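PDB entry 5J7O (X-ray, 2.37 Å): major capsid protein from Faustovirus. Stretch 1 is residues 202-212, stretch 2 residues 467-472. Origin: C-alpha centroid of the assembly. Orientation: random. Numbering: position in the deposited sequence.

Stretch 1 (202-212) TALAAIMYNKF
Stretch 2 467-472: DWHHLT

How are the two backbones arranged? Residues 203-212 form a helix, opened by Thr202 at the N-cap position, whose OG1 accepts a weak capping bond from Leu204 N at 3.1 Å. Helical i to i+4 bonds follow, such as Ile207 N to Ala203 O at 2.9 Å, and they weaken at the last two residues, Lys211 and Phe212. The second stretch passes the helix as an irregular segment, running obliquely in broadly the same sense. From Trp468 (phi/psi -64/-33) and His469 (-94/-7) it extends at His470 (-75/141), then bends again at Leu471 (-99/10); His470 N bonds to Asp467 O at 3.1 Å. The register is set by Ile207 and His469, whose CA atoms lie 6.3 Å apart. Ala203, Ile207 and Lys211, spaced by four, all direct CA to CB toward the segment.

What does Ile207 do at the centre? With chi1 p and chi2 t, it touches three residues of the segment, Trp468, His469 and Leu471, skipping His470. Ile207 CG2 lies 3.4 Å from Trp468 CH2, approaching the indole obliquely, while Ile207 CD1 is 3.7 Å from His469 O and 4.4 Å from Leu471 CD2. One turn earlier, Ala203 CB adds a looser contact, 4.2 Å from Trp468 CZ3. Trp468 (chi1 p, chi2 -90°) leaves its backbone sideways, but the end of its ring comes nearer the helix, so the six-membered ring supplies both contacts.

How does Leu471 close the other part of the apolar surface? Its CA-to-CB bond points toward the helix, with chi1 m and chi2 t. Met208 leaves its CA pointing away, yet its m, m, t side chain curls back until CE is 3.8 Å from Leu471 CD1. The aliphatic part of Lys211 also packs here, with CE 4.0 Å from Leu471 CG, so a charged residue contributes carbon to the apolar patch.

Where does the polar bonding sit? Lys211, with chi angles m, t, t, m, extends so that NZ donates to His469 O at 2.7 Å, the sole direct hydrogen bond between the stretches. This gives a loop carbonyl a charged donor. Lys211 NZ also lies near the plane of the His469 ring, at its edge, 3.9 Å from His469 ND1. A water bridges the gap: it accepts from Lys211 NZ at 2.5 Å, lies 2.7 Å from His469 ND1, to which it is hydrogen-bonded, and accepts a weak bond from Asn210 ND2 at 3.3 Å. His469 takes chi1 p and chi2 87°, and the end of its side chain leads away from the helix.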

ATOM      1  N   THR B 202     -20.831  10.694 -16.822  1.00 37.69           N
ATOM      2  CA  THR B 202     -21.069   9.289 -17.112  1.00 38.92           C
ATOM      3  C   THR B 202     -20.176   8.419 -16.228  1.00 37.97           C
ATOM      4  O   THR B 202     -19.469   8.910 -15.344  1.00 37.15           O
ATOM      5  CB  THR B 202     -20.826   8.990 -18.594  1.00 40.93           C
ATOM      6  OG1 THR B 202     -19.432   9.142 -18.891  1.00 42.54           O
ATOM      7  CG2 THR B 202     -21.631   9.933 -19.473  1.00 42.20           C
ATOM      8  N   ALA B 203     -20.222   7.108 -16.477  1.00 37.92           N
ATOM      9  CA  ALA B 203     -19.281   6.203 -15.827  1.00 38.73           C
ATOM     10  C   ALA B 203     -17.851   6.497 -16.255  1.00 38.03           C
ATOM     11  O   ALA B 203     -16.908   6.205 -15.512  1.00 37.97           O
ATOM     12  CB  ALA B 203     -19.644   4.751 -16.144  1.00 41.73           C
ATOM     13  N   LEU B 204     -17.675   7.076 -17.446  1.00 38.07           N
ATOM     14  CA  LEU B 204     -16.340   7.453 -17.897  1.00 36.17           C
ATOM     15  C   LEU B 204     -15.740   8.527 -17.001  1.00 35.07           C
ATOM     16  O   LEU B 204     -14.553   8.468 -16.659  1.00 35.58           O
ATOM     17  CB  LEU B 204     -16.398   7.926 -19.348  1.00 36.10           C
ATOM     18  CG  LEU B 204     -16.828   6.841 -20.334  1.00 37.22           C
ATOM     19  CD1 LEU B 204     -16.890   7.384 -21.746  1.00 36.95           C
ATOM     20  CD2 LEU B 204     -15.866   5.675 -20.252  1.00 36.80           C
ATOM     21  N   ALA B 205     -16.541   9.518 -16.608  1.00 33.53           N
ATOM     22  CA  ALA B 205     -16.057  10.506 -15.651  1.00 31.63           C
ATOM     23  C   ALA B 205     -15.834   9.876 -14.283  1.00 30.51           C
ATOM     24  O   ALA B 205     -14.902  10.252 -13.564  1.00 29.58           O
ATOM     25  CB  ALA B 205     -17.038  11.672 -15.553  1.00 32.51           C
ATOM     26  N   ALA B 206     -16.672   8.904 -13.915  1.00 32.78           N
ATOM     27  CA  ALA B 206     -16.528   8.251 -12.619  1.00 32.68           C
ATOM     28  C   ALA B 206     -15.226   7.464 -12.534  1.00 35.01           C
ATOM     29  O   ALA B 206     -14.569   7.453 -11.486  1.00 36.89           O
ATOM     30  CB  ALA B 206     -17.727   7.341 -12.352  1.00 30.82           C
ATOM     31  N   ILE B 207     -14.833   6.798 -13.622  1.00 36.07           N
ATOM     32  CA  ILE B 207     -13.581   6.050 -13.581  1.00 36.91           C
ATOM     33  C   ILE B 207     -12.382   6.987 -13.677  1.00 39.54           C
ATOM     34  O   ILE B 207     -11.302   6.664 -13.175  1.00 41.83           O
ATOM     35  CB  ILE B 207     -13.539   4.969 -14.677  1.00 35.62           C
ATOM     36  CG1 ILE B 207     -13.491   5.595 -16.071  1.00 36.45           C
ATOM     37  CG2 ILE B 207     -14.732   4.045 -14.546  1.00 34.85           C
ATOM     38  CD1 ILE B 207     -13.259   4.591 -17.180  1.00 36.26           C
ATOM     39  N   MET B 208     -12.542   8.153 -14.311  1.00 38.22           N
ATOM     40  CA  MET B 208     -11.475   9.148 -14.279  1.00 39.16           C
ATOM     41  C   MET B 208     -11.250   9.656 -12.862  1.00 39.60           C
ATOM     42  O   MET B 208     -10.105   9.842 -12.433  1.00 38.99           O
ATOM     43  CB  MET B 208     -11.800  10.308 -15.220  1.00 40.04           C
ATOM     44  CG  MET B 208     -11.778   9.946 -16.695  1.00 41.09           C
ATOM     45  SD  MET B 208     -10.190   9.287 -17.235  1.00 42.01           S
ATOM     46  CE  MET B 208     -10.447   9.201 -19.006  1.00 42.68           C
ATOM     47  N   TYR B 209     -12.336   9.882 -12.118  1.00 38.93           N
ATOM     48  CA  TYR B 209     -12.212  10.262 -10.715  1.00 36.76           C
ATOM     49  C   TYR B 209     -11.602   9.134  -9.895  1.00 36.13           C
ATOM     50  O   TYR B 209     -10.772   9.378  -9.010  1.00 35.94           O
ATOM     51  CB  TYR B 209     -13.582  10.653 -10.158  1.00 35.79           C
ATOM     52  CG  TYR B 209     -13.557  11.172  -8.738  1.00 36.55           C
ATOM     53  CD1 TYR B 209     -13.543  10.300  -7.655  1.00 35.29           C
ATOM     54  CD2 TYR B 209     -13.561  12.536  -8.478  1.00 37.33           C
ATOM     55  CE1 TYR B 209     -13.522  10.770  -6.358  1.00 35.52           C
ATOM     56  CE2 TYR B 209     -13.543  13.016  -7.182  1.00 35.66           C
ATOM     57  CZ  TYR B 209     -13.523  12.129  -6.127  1.00 34.55           C
ATOM     58  OH  TYR B 209     -13.504  12.600  -4.835  1.00 33.68           O
ATOM     59  N   ASN B 210     -12.010   7.892 -10.168  1.00 36.47           N
ATOM     60  CA  ASN B 210     -11.445   6.747  -9.459  1.00 35.56           C
ATOM     61  C   ASN B 210      -9.935   6.666  -9.643  1.00 34.67           C
ATOM     62  O   ASN B 210      -9.221   6.217  -8.740  1.00 34.49           O
ATOM     63  CB  ASN B 210     -12.118   5.461  -9.945  1.00 38.05           C
ATOM     64  CG  ASN B 210     -11.540   4.214  -9.304  1.00 41.84           C
ATOM     65  OD1 ASN B 210     -11.735   3.965  -8.115  1.00 42.92           O
ATOM     66  ND2 ASN B 210     -10.842   3.412 -10.099  1.00 43.63           N
ATOM     67  N   LYS B 211      -9.430   7.117 -10.794  1.00 34.02           N
ATOM     68  CA  LYS B 211      -8.006   7.001 -11.078  1.00 32.73           C
ATOM     69  C   LYS B 211      -7.203   8.181 -10.541  1.00 33.64           C
ATOM     70  O   LYS B 211      -6.037   8.008 -10.170  1.00 35.35           O
ATOM     71  CB  LYS B 211      -7.780   6.872 -12.588  1.00 30.55           C
ATOM     72  CG  LYS B 211      -8.418   5.643 -13.237  1.00 27.02           C
ATOM     73  CD  LYS B 211      -8.368   5.740 -14.758  1.00 25.91           C
ATOM     74  CE  LYS B 211      -9.342   4.774 -15.423  1.00 27.05           C
ATOM     75  NZ  LYS B 211      -8.982   3.345 -15.198  1.00 25.21           N
ATOM     76  N   PHE B 212      -7.799   9.373 -10.472  1.00 33.40           N
ATOM     77  CA  PHE B 212      -7.032  10.591 -10.244  1.00 34.28           C
ATOM     78  C   PHE B 212      -7.291  11.277  -8.910  1.00 35.77           C
ATOM     79  O   PHE B 212      -6.500  12.146  -8.530  1.00 35.58           O
ATOM     80  CB  PHE B 212      -7.301  11.608 -11.364  1.00 33.49           C
ATOM     81  CG  PHE B 212      -6.568  11.316 -12.639  1.00 33.94           C
ATOM     82  CD1 PHE B 212      -5.215  11.591 -12.758  1.00 34.70           C
ATOM     83  CD2 PHE B 212      -7.237  10.779 -13.726  1.00 32.92           C
ATOM     84  CE1 PHE B 212      -4.542  11.326 -13.936  1.00 34.59           C
ATOM     85  CE2 PHE B 212      -6.570  10.514 -14.906  1.00 34.12           C
ATOM     86  CZ  PHE B 212      -5.220  10.786 -15.011  1.00 34.40           C
ATOM     87  N   ASP B 467     -11.828  -5.392 -17.507  1.00 39.46           N
ATOM     88  CA  ASP B 467     -11.190  -4.479 -18.447  1.00 38.05           C
ATOM     89  C   ASP B 467     -12.016  -3.237 -18.757  1.00 35.85           C
ATOM     90  O   ASP B 467     -11.500  -2.331 -19.419  1.00 34.54           O
ATOM     91  CB  ASP B 467     -10.884  -5.201 -19.764  1.00 39.17           C
ATOM     92  CG  ASP B 467      -9.862  -6.308 -19.603  1.00 40.81           C
ATOM     93  OD1 ASP B 467      -9.159  -6.326 -18.571  1.00 41.09           O
ATOM     94  OD2 ASP B 467      -9.757  -7.156 -20.514  1.00 41.54           O
ATOM     95  N   TRP B 468     -13.269  -3.162 -18.301  1.00 35.49           N
ATOM     96  CA  TRP B 468     -14.154  -2.099 -18.770  1.00 35.27           C
ATOM     97  C   TRP B 468     -13.661  -0.715 -18.357  1.00 31.40           C
ATOM     98  O   TRP B 468     -13.852   0.255 -19.098  1.00 30.25           O
ATOM     99  CB  TRP B 468     -15.579  -2.333 -18.265  1.00 36.14           C
ATOM    100  CG  TRP B 468     -15.789  -1.985 -16.827  1.00 35.07           C
ATOM    101  CD1 TRP B 468     -15.641  -2.810 -15.752  1.00 35.84           C
ATOM    102  CD2 TRP B 468     -16.192  -0.714 -16.305  1.00 33.52           C
ATOM    103  NE1 TRP B 468     -15.925  -2.132 -14.591  1.00 34.64           N
ATOM    104  CE2 TRP B 468     -16.265  -0.842 -14.905  1.00 33.47           C
ATOM    105  CE3 TRP B 468     -16.496   0.520 -16.887  1.00 33.81           C
ATOM    106  CZ2 TRP B 468     -16.629   0.216 -14.077  1.00 33.89           C
ATOM    107  CZ3 TRP B 468     -16.859   1.569 -16.064  1.00 35.23           C
ATOM    108  CH2 TRP B 468     -16.923   1.411 -14.675  1.00 34.88           C
ATOM    109  N   HIS B 469     -13.024  -0.598 -17.192  1.00 33.25           N
ATOM    110  CA  HIS B 469     -12.521   0.691 -16.737  1.00 35.25           C
ATOM    111  C   HIS B 469     -11.058   0.926 -17.100  1.00 36.14           C
ATOM    112  O   HIS B 469     -10.560   2.040 -16.906  1.00 37.70           O
ATOM    113  CB  HIS B 469     -12.707   0.831 -15.220  1.00 35.17           C
ATOM    114  CG  HIS B 469     -11.954  -0.183 -14.417  1.00 35.65           C
ATOM    115  ND1 HIS B 469     -10.646   0.001 -14.024  1.00 36.65           N
ATOM    116  CD2 HIS B 469     -12.328  -1.389 -13.930  1.00 35.46           C
ATOM    117  CE1 HIS B 469     -10.246  -1.049 -13.329  1.00 36.88           C
ATOM    118  NE2 HIS B 469     -11.247  -1.908 -13.258  1.00 35.08           N
ATOM    119  N   HIS B 470     -10.369  -0.079 -17.632  1.00 33.57           N
ATOM    120  CA  HIS B 470      -8.988   0.109 -18.051  1.00 32.37           C
ATOM    121  C   HIS B 470      -8.924   0.892 -19.357  1.00 32.71           C
ATOM    122  O   HIS B 470      -9.736   0.688 -20.264  1.00 32.72           O
ATOM    123  CB  HIS B 470      -8.296  -1.240 -18.216  1.00 30.96           C
ATOM    124  CG  HIS B 470      -7.942  -1.901 -16.920  1.00 30.83           C
ATOM    125  ND1 HIS B 470      -6.711  -1.746 -16.320  1.00 32.22           N
ATOM    126  CD2 HIS B 470      -8.653  -2.724 -16.113  1.00 29.05           C
ATOM    127  CE1 HIS B 470      -6.679  -2.444 -15.198  1.00 32.01           C
ATOM    128  NE2 HIS B 470      -7.845  -3.047 -15.050  1.00 30.17           N
ATOM    129  N   LEU B 471      -7.944   1.787 -19.451  1.00 34.52           N
ATOM    130  CA  LEU B 471      -7.758   2.623 -20.630  1.00 36.03           C
ATOM    131  C   LEU B 471      -6.674   2.095 -21.563  1.00 38.67           C
ATOM    132  O   LEU B 471      -6.284   2.799 -22.501  1.00 40.80           O
ATOM    133  CB  LEU B 471      -7.439   4.060 -20.212  1.00 33.99           C
ATOM    134  CG  LEU B 471      -8.502   4.749 -19.353  1.00 34.66           C
ATOM    135  CD1 LEU B 471      -8.103   6.183 -19.037  1.00 35.34           C
ATOM    136  CD2 LEU B 471      -9.861   4.703 -20.039  1.00 35.65           C
ATOM    137  N   THR B 472      -6.178   0.886 -21.329  1.00 38.65           N
ATOM    138  CA  THR B 472      -5.197   0.242 -22.192  1.00 38.62           C
ATOM    139  C   THR B 472      -5.748  -1.088 -22.691  1.00 39.57           C
ATOM    140  O   THR B 472      -6.858  -1.502 -22.348  1.00 40.73           O
ATOM    141  CB  THR B 472      -3.869   0.014 -21.462  1.00 36.83           C
ATOM    142  OG1 THR B 472      -4.071  -0.884 -20.363  1.00 36.41           O
ATOM    143  CG2 THR B 472      -3.308   1.319 -20.946  1.00 35.88           C
TER
HETATM  144  O   HOH W   1     -10.312   2.585 -13.273  1.00 38.35           O